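PDB 2YGT: delta toxin from Clostridium perfringens, which is a haemolytic beta-pore-forming toxin that probably assembles into membrane-spanning barrels, as other members of the leukocidin/haemolysin family do. Local coordinates for residues A[190-195]-A[260-265]; A[175-180]-A[196-201]; A[86-91]-A[252-257]. One frame throughout, in Å; residues are numbered along the deposited sequence.

Interaction 1: A[190-195]-A[260-265]; sequences NIVYGN and DTEWQG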
loop_
_atom_site.group_PDB
_atom_site.type_symbol
_atom_site.label_atom_id
_atom_site.label_comp_id
_atom_site.label_asym_id
_atom_site.label_seq_id
_atom_site.Cartn_x
_atom_site.Cartn_y
_atom_site.Cartn_z
ATOM N N ASN A 190 24.286 -20.034 -4.998
ATOM C CA ASN A 190 24.874 -21.221 -5.591
ATOM C C ASN A 190 26.360 -20.961 -5.804
ATOM O O ASN A 190 26.734 -19.931 -6.361
ATOM C CB ASN A 190 24.176 -21.533 -6.918
ATOM C CG ASN A 190 24.744 -22.759 -7.608
ATOM O OD1 ASN A 190 25.835 -22.720 -8.182
ATOM N ND2 ASN A 190 23.993 -23.850 -7.576
ATOM N N ILE A 191 27.208 -21.882 -5.353
ATOM C CA ILE A 191 28.654 -21.651 -5.393
ATOM C C ILE A 191 29.205 -21.383 -6.792
ATOM O O ILE A 191 30.254 -20.755 -6.936
ATOM C CB ILE A 191 29.459 -22.795 -4.745
ATOM C CG1 ILE A 191 29.049 -24.145 -5.331
ATOM C CG2 ILE A 191 29.285 -22.774 -3.231
ATOM C CD1 ILE A 191 29.839 -25.304 -4.769
ATOM N N VAL A 192 28.502 -21.850 -7.817
ATOM C CA VAL A 192 28.919 -21.592 -9.189
ATOM C C VAL A 192 28.251 -20.342 -9.767
ATOM O O VAL A 192 28.928 -19.416 -10.220
ATOM C CB VAL A 192 28.620 -22.796 -10.106
ATOM C CG1 VAL A 192 29.032 -22.488 -11.542
ATOM C CG2 VAL A 192 29.325 -24.044 -9.588
ATOM N N TYR A 193 26.922 -20.313 -9.740
ATOM C CA TYR A 193 26.167 -19.269 -10.429
ATOM C C TYR A 193 25.762 -18.095 -9.536
ATOM O O TYR A 193 25.116 -17.152 -9.998
ATOM C CB TYR A 193 24.935 -19.878 -11.101
ATOM C CG TYR A 193 25.272 -21.041 -12.005
ATOM C CD1 TYR A 193 25.917 -20.837 -13.219
ATOM C CD2 TYR A 193 24.965 -22.344 -11.639
ATOM C CE1 TYR A 193 26.235 -21.894 -14.047
ATOM C CE2 TYR A 193 25.279 -23.409 -12.460
ATOM C CZ TYR A 193 25.913 -23.179 -13.662
ATOM O OH TYR A 193 26.225 -24.241 -14.478
ATOM N N GLY A 194 26.148 -18.152 -8.265
ATOM C CA GLY A 194 25.803 -17.107 -7.319
ATOM C C GLY A 194 24.308 -17.054 -7.067
ATOM O O GLY A 194 23.662 -18.090 -6.929
ATOM N N ASN A 195 23.759 -15.845 -7.006
ATOM C CA ASN A 195 22.323 -15.652 -6.833
ATOM C C ASN A 195 21.653 -15.512 -8.194
ATOM O O ASN A 195 21.927 -14.564 -8.928
ATOM C CB ASN A 195 22.050 -14.415 -5.971
ATOM C CG ASN A 195 20.564 -14.155 -5.765
ATOM O OD1 ASN A 195 19.768 -14.258 -6.698
ATOM N ND2 ASN A 195 20.188 -13.806 -4.538
ATOM N N ASP A 260 32.177 -15.059 -15.859
ATOM C CA ASP A 260 33.498 -15.652 -15.703
ATOM C C ASP A 260 33.683 -16.636 -16.850
ATOM O O ASP A 260 34.256 -16.297 -17.884
ATOM C CB ASP A 260 33.616 -16.362 -14.355
ATOM C CG ASP A 260 35.048 -16.722 -14.008
ATOM O OD1 ASP A 260 35.957 -16.371 -14.789
ATOM O OD2 ASP A 260 35.263 -17.356 -12.952
ATOM N N THR A 261 33.192 -17.856 -16.660
ATOM C CA THR A 261 33.009 -18.793 -17.765
ATOM C C THR A 261 31.542 -19.212 -17.762
ATOM O O THR A 261 31.144 -20.204 -18.372
ATOM C CB THR A 261 33.936 -20.016 -17.648
ATOM O OG1 THR A 261 33.744 -20.646 -16.376
ATOM C CG2 THR A 261 35.387 -19.583 -17.777
ATOM N N GLU A 262 30.750 -18.422 -17.048
ATOM C CA GLU A 262 29.308 -18.579 -16.964
ATOM C C GLU A 262 28.807 -17.330 -16.264
ATOM O O GLU A 262 29.601 -16.573 -15.705
ATOM C CB GLU A 262 28.931 -19.815 -16.147
ATOM C CG GLU A 262 29.286 -19.709 -14.671
ATOM C CD GLU A 262 30.756 -19.972 -14.409
ATOM O OE1 GLU A 262 31.209 -21.108 -14.666
ATOM O OE2 GLU A 262 31.455 -19.048 -13.942
ATOM N N TRP A 263 27.500 -17.099 -16.293
ATOM C CA TRP A 263 26.948 -15.964 -15.567
ATOM C C TRP A 263 26.889 -16.268 -14.075
ATOM O O TRP A 263 26.443 -17.339 -13.665
ATOM C CB TRP A 263 25.564 -15.583 -16.097
ATOM C CG TRP A 263 25.603 -14.883 -17.422
ATOM C CD1 TRP A 263 25.119 -15.349 -18.610
ATOM C CD2 TRP A 263 26.167 -13.594 -17.697
ATOM N NE1 TRP A 263 25.340 -14.428 -19.607
ATOM C CE2 TRP A 263 25.983 -13.342 -19.072
ATOM C CE3 TRP A 263 26.805 -12.627 -16.915
ATOM C CZ2 TRP A 263 26.417 -12.165 -19.681
ATOM C CZ3 TRP A 263 27.232 -11.462 -17.520
ATOM C CH2 TRP A 263 27.038 -11.240 -18.888
ATOM N N GLN A 264 27.367 -15.324 -13.274
ATOM C CA GLN A 264 27.235 -15.396 -11.828
ATOM C C GLN A 264 26.446 -14.178 -11.361
ATOM O O GLN A 264 26.711 -13.057 -11.797
ATOM C CB GLN A 264 28.610 -15.436 -11.164
ATOM C CG GLN A 264 28.561 -15.530 -9.651
ATOM C CD GLN A 264 29.920 -15.334 -9.008
ATOM O OE1 GLN A 264 30.956 -15.550 -9.635
ATOM N NE2 GLN A 264 29.921 -14.921 -7.745
ATOM N N GLY A 265 25.471 -14.400 -10.484
ATOM C CA GLY A 265 24.592 -13.332 -10.045
ATOM C C GLY A 265 24.837 -12.884 -8.619
ATOM O O GLY A 265 25.205 -13.686 -7.762
#
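Tyr193 and Glu262 cross at about a right angle, the phenol ring turned 76° from the carboxylate plane and its CE1 resting 3.8 Å from Glu262 CG. A chi1 of 67° puts that methylene between its own backbone N and carbonyl carbon, where it also meets Tyr193 CD1. Trp263 O meets the same ring differently, in plane at the edge, 3.6 Å from Tyr193 CD1. Over the centre of one ring face sits Val192 CG1, which also lies 4.1 Å from Glu262 OE1, so one methyl touches both. Beyond the contact, Tyr193 OH bonds to Tyr203 OH and Arg202 adds a cation-pi contact to the ring. Gln264 CG packs against the backbone at Tyr193 and Gly194, 3.8 Å from Gly194 N. The main chains join through Gly265, whose N donates to Tyr193 O (2.8 Å) and whose O accepts from Asn195 N (2.7 Å); both donors stand above the plane of the carbonyl they reach. Asn190 OD1 shapes the loop, gripped from opposite faces by Val192 N and Tyr193 N. A loop opening with an Asx turn is thus joined, through Gly194 and Gly265, to the start of strand 263-282 by one isolated bridge, bonded as in a parallel pair.

Interaction 2: A[175-180]-A[196-201]; sequences TEFAET and QMFMRS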
loop_
_atom_site.group_PDB
_atom_site.type_symbol
_atom_site.label_atom_id
_atom_site.label_comp_id
_atom_site.label_asym_id
_atom_site.label_seq_id
_atom_site.Cartn_x
_atom_site.Cartn_y
_atom_site.Cartn_z
ATOM N N THR A 175 5.894 -3.824 1.737
ATOM C CA THR A 175 5.703 -4.762 0.643
ATOM C C THR A 175 7.064 -5.085 0.033
ATOM O O THR A 175 7.620 -4.300 -0.738
ATOM C CB THR A 175 4.740 -4.209 -0.413
ATOM O OG1 THR A 175 3.485 -3.918 0.211
ATOM C CG2 THR A 175 4.526 -5.223 -1.519
ATOM N N GLU A 176 7.592 -6.248 0.398
ATOM C CA GLU A 176 8.952 -6.632 0.046
ATOM C C GLU A 176 8.984 -7.889 -0.815
ATOM O O GLU A 176 8.160 -8.789 -0.648
ATOM C CB GLU A 176 9.764 -6.856 1.321
ATOM C CG GLU A 176 11.246 -7.100 1.092
ATOM C CD GLU A 176 12.015 -7.226 2.395
ATOM O OE1 GLU A 176 11.514 -6.739 3.433
ATOM O OE2 GLU A 176 13.118 -7.810 2.382
ATOM N N PHE A 177 9.944 -7.944 -1.732
ATOM C CA PHE A 177 10.088 -9.097 -2.613
ATOM C C PHE A 177 10.258 -10.372 -1.794
ATOM O O PHE A 177 10.970 -10.390 -0.789
ATOM C CB PHE A 177 11.267 -8.918 -3.581
ATOM C CG PHE A 177 11.361 -10.005 -4.620
ATOM C CD1 PHE A 177 12.077 -11.163 -4.368
ATOM C CD2 PHE A 177 10.716 -9.878 -5.840
ATOM C CE1 PHE A 177 12.150 -12.172 -5.311
ATOM C CE2 PHE A 177 10.790 -10.882 -6.788
ATOM C CZ PHE A 177 11.510 -12.032 -6.521
ATOM N N ALA A 178 9.598 -11.439 -2.227
ATOM C CA ALA A 178 9.635 -12.694 -1.493
ATOM C C ALA A 178 10.511 -13.726 -2.192
ATOM O O ALA A 178 11.592 -14.061 -1.706
ATOM C CB ALA A 178 8.222 -13.237 -1.285
ATOM N N GLU A 179 10.046 -14.220 -3.337
ATOM C CA GLU A 179 10.729 -15.306 -4.030
ATOM C C GLU A 179 10.177 -15.498 -5.440
ATOM O O GLU A 179 8.965 -15.429 -5.653
ATOM C CB GLU A 179 10.591 -16.603 -3.231
ATOM C CG GLU A 179 11.276 -17.803 -3.862
ATOM C CD GLU A 179 11.231 -19.030 -2.970
ATOM O OE1 GLU A 179 11.674 -18.945 -1.803
ATOM O OE2 GLU A 179 10.745 -20.076 -3.440
ATOM N N THR A 180 11.069 -15.742 -6.395
ATOM C CA THR A 180 10.673 -15.928 -7.786
ATOM C C THR A 180 9.934 -17.248 -7.963
ATOM O O THR A 180 9.978 -18.106 -7.087
ATOM C CB THR A 180 11.901 -15.900 -8.739
ATOM O OG1 THR A 180 12.647 -17.115 -8.597
ATOM C CG2 THR A 180 12.797 -14.710 -8.436
ATOM N N GLN A 196 20.766 -16.450 -8.522
ATOM C CA GLN A 196 20.206 -16.539 -9.869
ATOM C C GLN A 196 18.763 -16.048 -9.974
ATOM O O GLN A 196 18.060 -16.378 -10.933
ATOM C CB GLN A 196 20.272 -17.986 -10.371
ATOM C CG GLN A 196 21.580 -18.703 -10.090
ATOM C CD GLN A 196 21.441 -20.213 -10.192
ATOM O OE1 GLN A 196 21.267 -20.762 -11.281
ATOM N NE2 GLN A 196 21.514 -20.889 -9.051
ATOM N N MET A 197 18.321 -15.252 -9.007
ATOM C CA MET A 197 16.915 -14.861 -8.949
ATOM C C MET A 197 16.403 -14.167 -10.216
ATOM O O MET A 197 15.278 -14.423 -10.647
ATOM C CB MET A 197 16.605 -14.043 -7.684
ATOM C CG MET A 197 17.281 -12.690 -7.601
ATOM S SD MET A 197 17.097 -11.971 -5.950
ATOM C CE MET A 197 15.333 -12.109 -5.718
ATOM N N PHE A 198 17.218 -13.305 -10.818
ATOM C CA PHE A 198 16.798 -12.602 -12.033
ATOM C C PHE A 198 17.673 -12.932 -13.243
ATOM O O PHE A 198 17.715 -12.185 -14.221
ATOM C CB PHE A 198 16.743 -11.088 -11.802
ATOM C CG PHE A 198 15.782 -10.676 -10.723
ATOM C CD1 PHE A 198 14.465 -11.103 -10.752
ATOM C CD2 PHE A 198 16.195 -9.864 -9.678
ATOM C CE1 PHE A 198 13.577 -10.733 -9.758
ATOM C CE2 PHE A 198 15.312 -9.486 -8.683
ATOM C CZ PHE A 198 14.000 -9.924 -8.724
ATOM N N MET A 199 18.362 -14.065 -13.166
ATOM C CA MET A 199 19.226 -14.529 -14.245
ATOM C C MET A 199 18.445 -15.374 -15.263
ATOM O O MET A 199 17.905 -16.428 -14.928
ATOM C CB MET A 199 20.400 -15.320 -13.658
ATOM C CG MET A 199 21.476 -15.705 -14.654
ATOM S SD MET A 199 22.646 -16.891 -13.949
ATOM C CE MET A 199 23.266 -15.959 -12.554
ATOM N N ARG A 200 18.383 -14.902 -16.506
ATOM C CA ARG A 200 17.619 -15.593 -17.543
ATOM C C ARG A 200 18.261 -16.920 -17.943
ATOM O O ARG A 200 17.566 -17.896 -18.225
ATOM C CB ARG A 200 17.448 -14.703 -18.777
ATOM C CG ARG A 200 16.552 -15.305 -19.845
ATOM C CD ARG A 200 16.275 -14.312 -20.961
ATOM N NE ARG A 200 14.988 -14.570 -21.602
ATOM C CZ ARG A 200 14.832 -15.255 -22.731
ATOM N NH1 ARG A 200 15.887 -15.755 -23.362
ATOM N NH2 ARG A 200 13.617 -15.435 -23.234
ATOM N N SER A 201 19.588 -16.948 -17.973
ATOM C CA SER A 201 20.309 -18.160 -18.333
ATOM C C SER A 201 21.724 -18.121 -17.780
ATOM O O SER A 201 22.225 -17.062 -17.400
ATOM C CB SER A 201 20.343 -18.344 -19.850
ATOM O OG SER A 201 21.339 -17.530 -20.444
HETATM O O HOH W 1 14.124 -17.336 -10.807
#
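Phe177 and Phe198 meet where the end of strand 170-177 faces a type I beta turn, Gln196 to Met199, in the long loop that follows that strand; the two parts of the fold are joined without a direct hydrogen bond. The aromatic component is an offset edge-to-face pair: the edge of Phe198 is directed at the face of Phe177, with planes 70° apart and centroids 5.4 Å from each other. The side chains reach toward one another tip to tip, and Phe198 CZ comes 3.9 Å from Phe177 CE2. Trp89, on strand 84-99, packs edge-to-face with each of these phenylalanines, and Tyr159 does so with Phe177, so the pair belongs to a larger buried aromatic cluster.

The aliphatic component is Met197. Its chain bends at chi3 (-51°), which brings CE to 3.2 Å from Phe177 CE1, a tight approach, while its CG lies over the Phe198 ring toward the rim. Thr180 crosses Met197 at about a right angle, and its CG2 is 3.9 Å from Met197 CB.

The polar component lies beside that methyl. Thr180 OG1 bonds to Tyr184 N within the loop and also to a water 2.7 Å away; the same water donates to Met197 O at 3.1 Å, bridging the residue three places past the strand end to the turn, and Thr180 CG2 itself packs 3.3 Å from Met197 O.

Interaction 3: A[86-91]-A[252-257]; sequences VMRWPI and INSYHI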
loop_
_atom_site.group_PDB
_atom_site.type_symbol
_atom_site.label_atom_id
_atom_site.label_comp_id
_atom_site.label_asym_id
_atom_site.label_seq_id
_atom_site.Cartn_x
_atom_site.Cartn_y
_atom_site.Cartn_z
ATOM N N VAL A 86 23.918 -4.819 -14.937
ATOM C CA VAL A 86 23.229 -4.430 -13.714
ATOM C C VAL A 86 21.740 -4.226 -13.948
ATOM O O VAL A 86 21.334 -3.567 -14.905
ATOM C CB VAL A 86 23.810 -3.125 -13.125
ATOM C CG1 VAL A 86 23.067 -2.741 -11.849
ATOM C CG2 VAL A 86 25.304 -3.269 -12.865
ATOM N N MET A 87 20.928 -4.804 -13.071
ATOM C CA MET A 87 19.498 -4.543 -13.075
ATOM C C MET A 87 19.092 -3.934 -11.741
ATOM O O MET A 87 19.062 -4.619 -10.720
ATOM C CB MET A 87 18.703 -5.826 -13.323
ATOM C CG MET A 87 17.204 -5.657 -13.135
ATOM S SD MET A 87 16.302 -7.218 -13.136
ATOM C CE MET A 87 14.724 -6.696 -12.473
ATOM N N ARG A 88 18.794 -2.641 -11.751
ATOM C CA ARG A 88 18.300 -1.968 -10.555
ATOM C C ARG A 88 16.809 -2.237 -10.394
ATOM O O ARG A 88 16.043 -2.112 -11.348
ATOM C CB ARG A 88 18.606 -0.469 -10.618
ATOM C CG ARG A 88 20.100 -0.185 -10.593
ATOM C CD ARG A 88 20.433 1.279 -10.823
ATOM N NE ARG A 88 19.968 2.130 -9.735
ATOM C CZ ARG A 88 20.519 3.296 -9.415
ATOM N NH1 ARG A 88 21.571 3.743 -10.093
ATOM N NH2 ARG A 88 20.028 4.012 -8.413
ATOM N N TRP A 89 16.406 -2.623 -9.187
ATOM C CA TRP A 89 15.037 -3.067 -8.945
ATOM C C TRP A 89 14.564 -2.713 -7.530
ATOM O O TRP A 89 15.383 -2.528 -6.627
ATOM C CB TRP A 89 14.928 -4.580 -9.190
ATOM C CG TRP A 89 15.720 -5.402 -8.212
ATOM C CD1 TRP A 89 17.080 -5.501 -8.134
ATOM C CD2 TRP A 89 15.198 -6.238 -7.169
ATOM N NE1 TRP A 89 17.435 -6.344 -7.109
ATOM C CE2 TRP A 89 16.298 -6.809 -6.500
ATOM C CE3 TRP A 89 13.906 -6.558 -6.738
ATOM C CZ2 TRP A 89 16.150 -7.681 -5.423
ATOM C CZ3 TRP A 89 13.758 -7.427 -5.666
ATOM C CH2 TRP A 89 14.876 -7.978 -5.020
ATOM N N PRO A 90 13.237 -2.620 -7.333
ATOM C CA PRO A 90 12.677 -2.258 -6.028
ATOM C C PRO A 90 12.504 -3.486 -5.144
ATOM O O PRO A 90 11.497 -4.185 -5.258
ATOM C CB PRO A 90 11.286 -1.703 -6.383
ATOM C CG PRO A 90 11.098 -1.951 -7.878
ATOM C CD PRO A 90 12.170 -2.898 -8.304
ATOM N N ILE A 91 13.470 -3.757 -4.277
ATOM C CA ILE A 91 13.321 -4.864 -3.345
ATOM C C ILE A 91 12.188 -4.598 -2.347
ATOM O O ILE A 91 11.492 -5.527 -1.931
ATOM C CB ILE A 91 14.627 -5.160 -2.592
ATOM C CG1 ILE A 91 14.465 -6.411 -1.725
ATOM C CG2 ILE A 91 15.045 -3.963 -1.749
ATOM C CD1 ILE A 91 15.777 -6.979 -1.227
ATOM N N ILE A 252 15.788 0.618 -3.592
ATOM C CA ILE A 252 16.303 0.043 -4.824
ATOM C C ILE A 252 17.548 -0.782 -4.535
ATOM O O ILE A 252 18.416 -0.360 -3.772
ATOM C CB ILE A 252 16.674 1.139 -5.838
ATOM C CG1 ILE A 252 15.433 1.921 -6.265
ATOM C CG2 ILE A 252 17.366 0.535 -7.056
ATOM C CD1 ILE A 252 14.730 1.329 -7.460
ATOM N N ASN A 253 17.629 -1.962 -5.140
ATOM C CA ASN A 253 18.838 -2.775 -5.078
ATOM C C ASN A 253 19.434 -2.964 -6.469
ATOM O O ASN A 253 18.753 -2.765 -7.475
ATOM C CB ASN A 253 18.553 -4.131 -4.431
ATOM C CG ASN A 253 18.430 -4.041 -2.924
ATOM O OD1 ASN A 253 18.268 -5.051 -2.240
ATOM N ND2 ASN A 253 18.512 -2.826 -2.396
ATOM N N SER A 254 20.706 -3.336 -6.523
ATOM C CA SER A 254 21.378 -3.568 -7.794
ATOM C C SER A 254 21.718 -5.043 -7.940
ATOM O O SER A 254 22.586 -5.561 -7.237
ATOM C CB SER A 254 22.652 -2.723 -7.897
ATOM O OG SER A 254 22.351 -1.335 -7.910
ATOM N N TYR A 255 21.017 -5.717 -8.845
ATOM C CA TYR A 255 21.302 -7.112 -9.152
ATOM C C TYR A 255 22.331 -7.185 -10.276
ATOM O O TYR A 255 22.043 -6.834 -11.420
ATOM C CB TYR A 255 20.018 -7.849 -9.543
ATOM C CG TYR A 255 20.231 -9.302 -9.916
ATOM C CD1 TYR A 255 20.431 -10.269 -8.939
ATOM C CD2 TYR A 255 20.235 -9.703 -11.248
ATOM C CE1 TYR A 255 20.632 -11.596 -9.278
ATOM C CE2 TYR A 255 20.431 -11.024 -11.597
ATOM C CZ TYR A 255 20.629 -11.966 -10.610
ATOM O OH TYR A 255 20.823 -13.281 -10.956
ATOM N N HIS A 256 23.539 -7.621 -9.934
ATOM C CA HIS A 256 24.633 -7.714 -10.894
ATOM C C HIS A 256 24.766 -9.123 -11.453
ATOM O O HIS A 256 24.710 -10.100 -10.707
ATOM C CB HIS A 256 25.960 -7.342 -10.226
ATOM C CG HIS A 256 26.081 -5.892 -9.869
ATOM N ND1 HIS A 256 27.112 -5.099 -10.324
ATOM C CD2 HIS A 256 25.304 -5.095 -9.100
ATOM C CE1 HIS A 256 26.963 -3.874 -9.852
ATOM N NE2 HIS A 256 25.873 -3.844 -9.106
ATOM N N ILE A 257 24.940 -9.224 -12.766
ATOM C CA ILE A 257 25.430 -10.461 -13.366
ATOM C C ILE A 257 26.814 -10.224 -13.964
ATOM O O ILE A 257 27.042 -9.229 -14.653
ATOM C CB ILE A 257 24.470 -11.034 -14.436
ATOM C CG1 ILE A 257 24.201 -10.002 -15.535
ATOM C CG2 ILE A 257 23.175 -11.500 -13.792
ATOM C CD1 ILE A 257 23.413 -10.554 -16.704
#
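Trp89 and Asn253 exchange two backbone hydrogen bonds: Trp89 N gives to Asn253 O at 2.9 Å, in the carbonyl plane, and Asn253 N gives to Trp89 O at 2.8 Å, nearly along the C=O axis. Two residues away, Met87 and Tyr255 repeat the exchange, Met87 N to Tyr255 O at 2.8 Å and Tyr255 N to Met87 O at 2.9 Å, this last donor above the carbonyl plane. The Trp89 indole and Asn253 amide are perpendicular, and Trp89 NE1 passes 3.6 Å from Asn253 CB. Asn253 CG is anti to the carbonyl carbon (chi1 -77°), where it meets Ile91 CG2. Both polar ends share one partner: Asn267 OD1 accepts from Trp89 NE1, while Asn267 ND2 donates to Asn253 OD1. On its other branch Asn253 ND2 turns back to Ile252 O (2.8 Å), standing above that carbonyl's plane although the acceptor lies close to the amide plane. The hydrogen-bonded pairs Trp89-Asn253 and Met87-Tyr255 alternate with non-hydrogen-bonded ones, Val86 with His256 and Arg88 with Ser254, in antiparallel pairing of strands 84-99 and 241-259, whose short segments run at 150°. Outward backbone groups there turn to flanking strands: Val86 and Arg88 bond to Phe78 and Lys76, Ser254 to Tyr268. Arg88 NH2 forms a salt bridge with Asp270. Val86 and His256 lie side by side, with Val86 CG2 in CH-pi contact over the imidazole, 3.7 Å from its centroid.

Overall arrangement
All three interactions belong to one end of the elongated chain and reach one antiparallel sheet, away from the zinc sites. Interaction 3 pairs neighbouring strands, 84-99 and 241-259; strand 170-177 of interaction 2 borders the first and strand 263-282 of interaction 1 the second. The centres of interactions 2 and 3 are about 10 Å apart, and interaction 1 lies about 15 Å from one and 16 Å from the other. Along the sequence, 86-91 comes first, then 175-180, the consecutive loop segments 190-195 and 196-201, and finally 252-257 and 260-265. The loop holding 190-201 lies against the sheet, Tyr255 OH meeting Asn195 O at 2.6 Å, and four regions of the sequence meet at this end.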